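Local coordinates for peroxisomal fatty acid beta-oxidation multifunctional protein MFP2 (Arabidopsis thaliana, PDB 2WTB) that catalyses the hydration of long-chain enoyl-CoAs and the NAD-dependent dehydrogenation of the resulting 3-hydroxyacyl-CoAs in peroxisomal fatty acid beta-oxidation during seed germination, at residues D393-A398 with K415-H420; S404-I409 with S425-I430. One frame throughout, in Å; residues are numbered along the deposited sequence.

Overall arrangement
Both contacts lie in the Rossmann-type NAD-binding domain and share helix 403-416, which links strands 394-397 and 422-425, parallel neighbours in the sheet, as a beta-alpha-beta unit. Along the chain their segments alternate, 393-398, 404-409, 415-420, 425-430, so the contacts interlock, with centres about 14 Å apart. Contact 1, within the unit, brings the start of strand 394-397 against the chain just after the end of the helix; contact 2 joins the first part of that helix to the loop after strand 422-425. Glu397 ties the two together, its OE1 probably hydrogen-bonded to Ser425 OG and its OE2 in a salt bridge with Lys406 NZ. The two contacts thus flank the crossover at the two ends of its helix, away from the predicted hydratase active site.

Contact 1. Residues D393-A398 with K415-H420; sequences DMVIEA and KYCPQH
Asp393 and His420 make the one polar bond of this contact, at the entrance to strand 394-397. The imidazole gives its NE2 hydrogen to Asp393 OD1 over 3.1 Å, almost straight at 173°. The acceptor lies in the plane of the ring, at its edge, yet the ring nitrogen reaches the oxygen from above the carboxylate plane, and the two planes stand 58° apart. His420 holds its CG between the backbone N and the carbonyl carbon (chi1 68°), a rotation that brings NE2 round to the aspartate. The other carboxylate oxygen, OD2, accepts from the backbone N of Lys313.

The apolar part is small and buried. Val395 turns CG2 onto Cys417 SG at 3.7 Å, just where the chain leaves helix 403-416. Leu413 of that helix and Cys421 also touch Val395, so the valine packs against the end of helix 403-416 and the connection that leads into strand 422-425.

With both oxygens of Asp393 engaged, the carboxylate is held between the loop ahead of strand 315-318 and the exposed His420. Its negative charge would probably stabilise a protonated imidazole.

Contact 2. Residues S404-I409 with S425-I430; sequences SLKQQI and SNTSTI
Lys406 reaches from the first turn of helix 403-416, the helix of a Rossmann-type beta-alpha-beta unit, across to the loop that leaves the unit's second strand, 422-425. No hydrogen bond joins the two segments; the lysine's methylenes do the touching, while its NZ forms a salt bridge with Glu397 OE2 and donates a hydrogen bond to the carbonyl O of Ile400.

Ser425, at the strand end, is only grazed by the lysine. Its OG accepts from Thr427 N at 3.0 Å, closing an ST turn, and also bonds to Glu397. At Thr427, CE of Lys406 comes to 3.6 Å from Thr427 CB and 3.7 Å from its OG1, the two side chains crossing at a slant. OG1 stands opposite the backbone N (chi1 -180°), a setting from which it can face the chain ahead and take the hydrogen of Ile430 N at 3.2 Å, an ST motif; it also bonds to Glu401 OE1, an oxygen it shares with Ser428 N and Thr429 OG1. Replacing Thr427 with a valine would probably leave Ile430 N and Glu401 without this partner and let the turn shift beside the lysine.

Ile430, closing the ST motif through its backbone N, then brings the chain back against the helix, where its side chain also packs on Ile403. Its terminal methyl CD1 ends 3.6 Å from Lys406 CD.

Contact 1. Residues D393-A398 with K415-H420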
loop_
_atom_site.group_PDB
_atom_site.type_symbol
_atom_site.label_atom_id
_atom_site.label_comp_id
_atom_site.label_asym_id
_atom_site.label_seq_id
_atom_site.Cartn_x
_atom_site.Cartn_y
_atom_site.Cartn_z
ATOM N N ASP A 393 -4.536 -13.922 25.498
ATOM C CA ASP A 393 -3.456 -12.940 25.562
ATOM C C ASP A 393 -3.895 -11.559 25.083
ATOM O O ASP A 393 -3.242 -10.557 25.375
ATOM C CB ASP A 393 -2.252 -13.416 24.746
ATOM C CG ASP A 393 -1.584 -14.636 25.351
ATOM O OD1 ASP A 393 -1.834 -14.922 26.542
ATOM O OD2 ASP A 393 -0.806 -15.306 24.639
ATOM N N MET A 394 -5.000 -11.512 24.344
ATOM C CA MET A 394 -5.549 -10.250 23.857
ATOM C C MET A 394 -7.029 -10.353 23.516
ATOM O O MET A 394 -7.463 -11.303 22.867
ATOM C CB MET A 394 -4.789 -9.757 22.627
ATOM C CG MET A 394 -5.452 -8.558 21.972
ATOM S SD MET A 394 -4.643 -8.018 20.460
ATOM C CE MET A 394 -5.685 -6.630 20.024
ATOM N N VAL A 395 -7.795 -9.356 23.943
ATOM C CA VAL A 395 -9.224 -9.313 23.670
ATOM C C VAL A 395 -9.578 -8.108 22.808
ATOM O O VAL A 395 -9.063 -7.007 23.018
ATOM C CB VAL A 395 -10.041 -9.234 24.971
ATOM C CG1 VAL A 395 -11.517 -9.028 24.656
ATOM C CG2 VAL A 395 -9.833 -10.483 25.808
ATOM N N ILE A 396 -10.453 -8.325 21.831
ATOM C CA ILE A 396 -10.972 -7.243 21.009
ATOM C C ILE A 396 -12.493 -7.241 21.061
ATOM O O ILE A 396 -13.141 -8.188 20.614
ATOM C CB ILE A 396 -10.521 -7.370 19.542
ATOM C CG1 ILE A 396 -8.995 -7.422 19.451
ATOM C CG2 ILE A 396 -11.072 -6.217 18.713
ATOM C CD1 ILE A 396 -8.471 -7.525 18.028
ATOM N N GLU A 397 -13.061 -6.178 21.616
ATOM C CA GLU A 397 -14.509 -6.060 21.722
ATOM C C GLU A 397 -15.092 -5.336 20.511
ATOM O O GLU A 397 -14.676 -4.225 20.184
ATOM C CB GLU A 397 -14.890 -5.345 23.020
ATOM C CG GLU A 397 -16.311 -4.816 23.051
ATOM C CD GLU A 397 -16.423 -3.429 22.457
ATOM O OE1 GLU A 397 -15.579 -2.573 22.798
ATOM O OE2 GLU A 397 -17.353 -3.195 21.655
ATOM N N ALA A 398 -16.049 -5.976 19.846
ATOM C CA ALA A 398 -16.690 -5.399 18.667
ATOM C C ALA A 398 -18.210 -5.441 18.789
ATOM O O ALA A 398 -18.905 -5.942 17.903
ATOM C CB ALA A 398 -16.236 -6.119 17.406
ATOM N N LYS A 415 -12.077 -9.042 34.862
ATOM C CA LYS A 415 -12.341 -10.068 35.863
ATOM C C LYS A 415 -11.854 -11.452 35.433
ATOM O O LYS A 415 -11.098 -12.100 36.157
ATOM C CB LYS A 415 -13.834 -10.121 36.197
ATOM C CG LYS A 415 -14.188 -11.131 37.277
ATOM C CD LYS A 415 -15.691 -11.232 37.480
ATOM C CE LYS A 415 -16.279 -9.915 37.958
ATOM N NZ LYS A 415 -17.758 -10.002 38.121
ATOM N N TYR A 416 -12.285 -11.893 34.254
ATOM C CA TYR A 416 -12.017 -13.257 33.799
ATOM C C TYR A 416 -10.706 -13.412 33.023
ATOM O O TYR A 416 -10.275 -14.531 32.744
ATOM C CB TYR A 416 -13.184 -13.779 32.953
ATOM C CG TYR A 416 -14.511 -13.793 33.680
ATOM C CD1 TYR A 416 -14.860 -14.850 34.508
ATOM C CD2 TYR A 416 -15.415 -12.747 33.535
ATOM C CE1 TYR A 416 -16.073 -14.868 35.174
ATOM C CE2 TYR A 416 -16.628 -12.756 34.197
ATOM C CZ TYR A 416 -16.952 -13.818 35.015
ATOM O OH TYR A 416 -18.160 -13.829 35.676
ATOM N N CYS A 417 -10.076 -12.295 32.676
ATOM C CA CYS A 417 -8.843 -12.332 31.894
ATOM C C CYS A 417 -7.595 -12.359 32.767
ATOM O O CYS A 417 -7.641 -11.983 33.939
ATOM C CB CYS A 417 -8.772 -11.137 30.939
ATOM S SG CYS A 417 -9.795 -11.292 29.465
ATOM N N PRO A 418 -6.474 -12.822 32.194
ATOM C CA PRO A 418 -5.158 -12.750 32.838
ATOM C C PRO A 418 -4.718 -11.298 33.008
ATOM O O PRO A 418 -5.185 -10.428 32.270
ATOM C CB PRO A 418 -4.241 -13.464 31.839
ATOM C CG PRO A 418 -5.151 -14.331 31.031
ATOM C CD PRO A 418 -6.433 -13.574 30.929
ATOM N N GLN A 419 -3.827 -11.047 33.961
ATOM C CA GLN A 419 -3.422 -9.684 34.298
ATOM C C GLN A 419 -2.631 -8.998 33.187
ATOM O O GLN A 419 -2.510 -7.773 33.168
ATOM C CB GLN A 419 -2.609 -9.678 35.597
ATOM C CG GLN A 419 -3.212 -10.522 36.708
ATOM C CD GLN A 419 -4.666 -10.187 36.975
ATOM O OE1 GLN A 419 -5.155 -9.129 36.578
ATOM N NE2 GLN A 419 -5.365 -11.089 37.657
ATOM N N HIS A 420 -2.095 -9.793 32.267
ATOM C CA HIS A 420 -1.264 -9.274 31.189
ATOM C C HIS A 420 -2.072 -9.066 29.913
ATOM O O HIS A 420 -1.610 -8.423 28.970
ATOM C CB HIS A 420 -0.122 -10.247 30.903
ATOM C CG HIS A 420 -0.574 -11.547 30.314
ATOM N ND1 HIS A 420 -1.045 -12.590 31.084
ATOM C CD2 HIS A 420 -0.632 -11.972 29.030
ATOM C CE1 HIS A 420 -1.369 -13.601 30.300
ATOM N NE2 HIS A 420 -1.129 -13.253 29.049
#

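Contact 2. Residues S404-I409 with S425-I430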
loop_
_atom_site.group_PDB
_atom_site.type_symbol
_atom_site.label_atom_id
_atom_site.label_comp_id
_atom_site.label_asym_id
_atom_site.label_seq_id
_atom_site.Cartn_x
_atom_site.Cartn_y
_atom_site.Cartn_z
ATOM N N SER A 404 -23.037 1.998 28.011
ATOM C CA SER A 404 -23.475 1.193 29.144
ATOM C C SER A 404 -23.036 -0.262 28.999
ATOM O O SER A 404 -22.545 -0.872 29.950
ATOM C CB SER A 404 -24.996 1.270 29.288
ATOM O OG SER A 404 -25.465 0.351 30.259
ATOM N N LEU A 405 -23.208 -0.805 27.797
ATOM C CA LEU A 405 -22.887 -2.201 27.518
ATOM C C LEU A 405 -21.381 -2.456 27.435
ATOM O O LEU A 405 -20.889 -3.465 27.941
ATOM C CB LEU A 405 -23.582 -2.653 26.231
ATOM C CG LEU A 405 -23.164 -3.977 25.587
ATOM C CD1 LEU A 405 -23.111 -5.106 26.602
ATOM C CD2 LEU A 405 -24.117 -4.320 24.454
ATOM N N LYS A 406 -20.653 -1.543 26.795
ATOM C CA LYS A 406 -19.202 -1.680 26.670
ATOM C C LYS A 406 -18.510 -1.611 28.029
ATOM O O LYS A 406 -17.625 -2.415 28.326
ATOM C CB LYS A 406 -18.633 -0.611 25.734
ATOM C CG LYS A 406 -18.691 -0.964 24.254
ATOM C CD LYS A 406 -18.344 0.245 23.396
ATOM C CE LYS A 406 -17.854 -0.156 22.013
ATOM N NZ LYS A 406 -18.908 -0.821 21.207
ATOM N N GLN A 407 -18.914 -0.648 28.851
ATOM C CA GLN A 407 -18.359 -0.505 30.191
ATOM C C GLN A 407 -18.465 -1.814 30.960
ATOM O O GLN A 407 -17.574 -2.166 31.735
ATOM C CB GLN A 407 -19.080 0.606 30.958
ATOM C CG GLN A 407 -18.613 2.010 30.617
ATOM C CD GLN A 407 -19.454 3.082 31.284
ATOM O OE1 GLN A 407 -20.634 2.875 31.572
ATOM N NE2 GLN A 407 -18.850 4.239 31.529
ATOM N N GLN A 408 -19.562 -2.531 30.736
ATOM C CA GLN A 408 -19.817 -3.787 31.433
ATOM C C GLN A 408 -18.925 -4.909 30.915
ATOM O O GLN A 408 -18.449 -5.742 31.686
ATOM C CB GLN A 408 -21.291 -4.183 31.307
ATOM C CG GLN A 408 -21.645 -5.481 32.015
ATOM C CD GLN A 408 -21.359 -5.432 33.504
ATOM O OE1 GLN A 408 -21.427 -4.373 34.128
ATOM N NE2 GLN A 408 -21.037 -6.584 34.083
ATOM N N ILE A 409 -18.703 -4.928 29.606
ATOM C CA ILE A 409 -17.863 -5.949 28.994
ATOM C C ILE A 409 -16.431 -5.866 29.509
ATOM O O ILE A 409 -15.791 -6.886 29.753
ATOM C CB ILE A 409 -17.866 -5.839 27.458
ATOM C CG1 ILE A 409 -19.274 -6.092 26.915
ATOM C CG2 ILE A 409 -16.871 -6.817 26.849
ATOM C CD1 ILE A 409 -19.334 -6.213 25.414
ATOM N N SER A 425 -10.368 -2.471 22.109
ATOM C CA SER A 425 -11.730 -2.254 21.636
ATOM C C SER A 425 -11.763 -1.765 20.194
ATOM O O SER A 425 -10.927 -0.965 19.775
ATOM C CB SER A 425 -12.463 -1.255 22.531
ATOM O OG SER A 425 -13.654 -0.809 21.911
ATOM N N ASN A 426 -12.745 -2.254 19.445
ATOM C CA ASN A 426 -12.941 -1.863 18.057
ATOM C C ASN A 426 -13.926 -0.696 17.954
ATOM O O ASN A 426 -14.423 -0.374 16.874
ATOM C CB ASN A 426 -13.435 -3.067 17.247
ATOM C CG ASN A 426 -13.805 -2.708 15.820
ATOM O OD1 ASN A 426 -12.985 -2.191 15.062
ATOM N ND2 ASN A 426 -15.048 -2.989 15.446
ATOM N N THR A 427 -14.197 -0.061 19.090
ATOM C CA THR A 427 -15.128 1.061 19.142
ATOM C C THR A 427 -14.779 2.123 18.107
ATOM O O THR A 427 -13.619 2.275 17.724
ATOM C CB THR A 427 -15.154 1.710 20.538
ATOM O OG1 THR A 427 -16.082 2.804 20.544
ATOM C CG2 THR A 427 -13.770 2.218 20.913
ATOM N N SER A 428 -15.789 2.862 17.663
ATOM C CA SER A 428 -15.599 3.850 16.610
ATOM C C SER A 428 -16.119 5.226 17.010
ATOM O O SER A 428 -15.649 6.249 16.507
ATOM C CB SER A 428 -16.288 3.384 15.325
ATOM O OG SER A 428 -15.977 4.241 14.241
ATOM N N THR A 429 -17.088 5.249 17.919
ATOM C CA THR A 429 -17.756 6.493 18.285
ATOM C C THR A 429 -17.732 6.756 19.786
ATOM O O THR A 429 -18.285 7.751 20.255
ATOM C CB THR A 429 -19.223 6.488 17.822
ATOM O OG1 THR A 429 -19.939 5.458 18.514
ATOM C CG2 THR A 429 -19.307 6.239 16.324
ATOM N N ILE A 430 -17.094 5.868 20.539
ATOM C CA ILE A 430 -17.091 5.985 21.992
ATOM C C ILE A 430 -15.693 6.217 22.557
ATOM O O ILE A 430 -14.731 5.555 22.165
ATOM C CB ILE A 430 -17.735 4.751 22.658
ATOM C CG1 ILE A 430 -19.168 4.569 22.152
ATOM C CG2 ILE A 430 -17.715 4.887 24.172
ATOM C CD1 ILE A 430 -19.908 3.417 22.796
#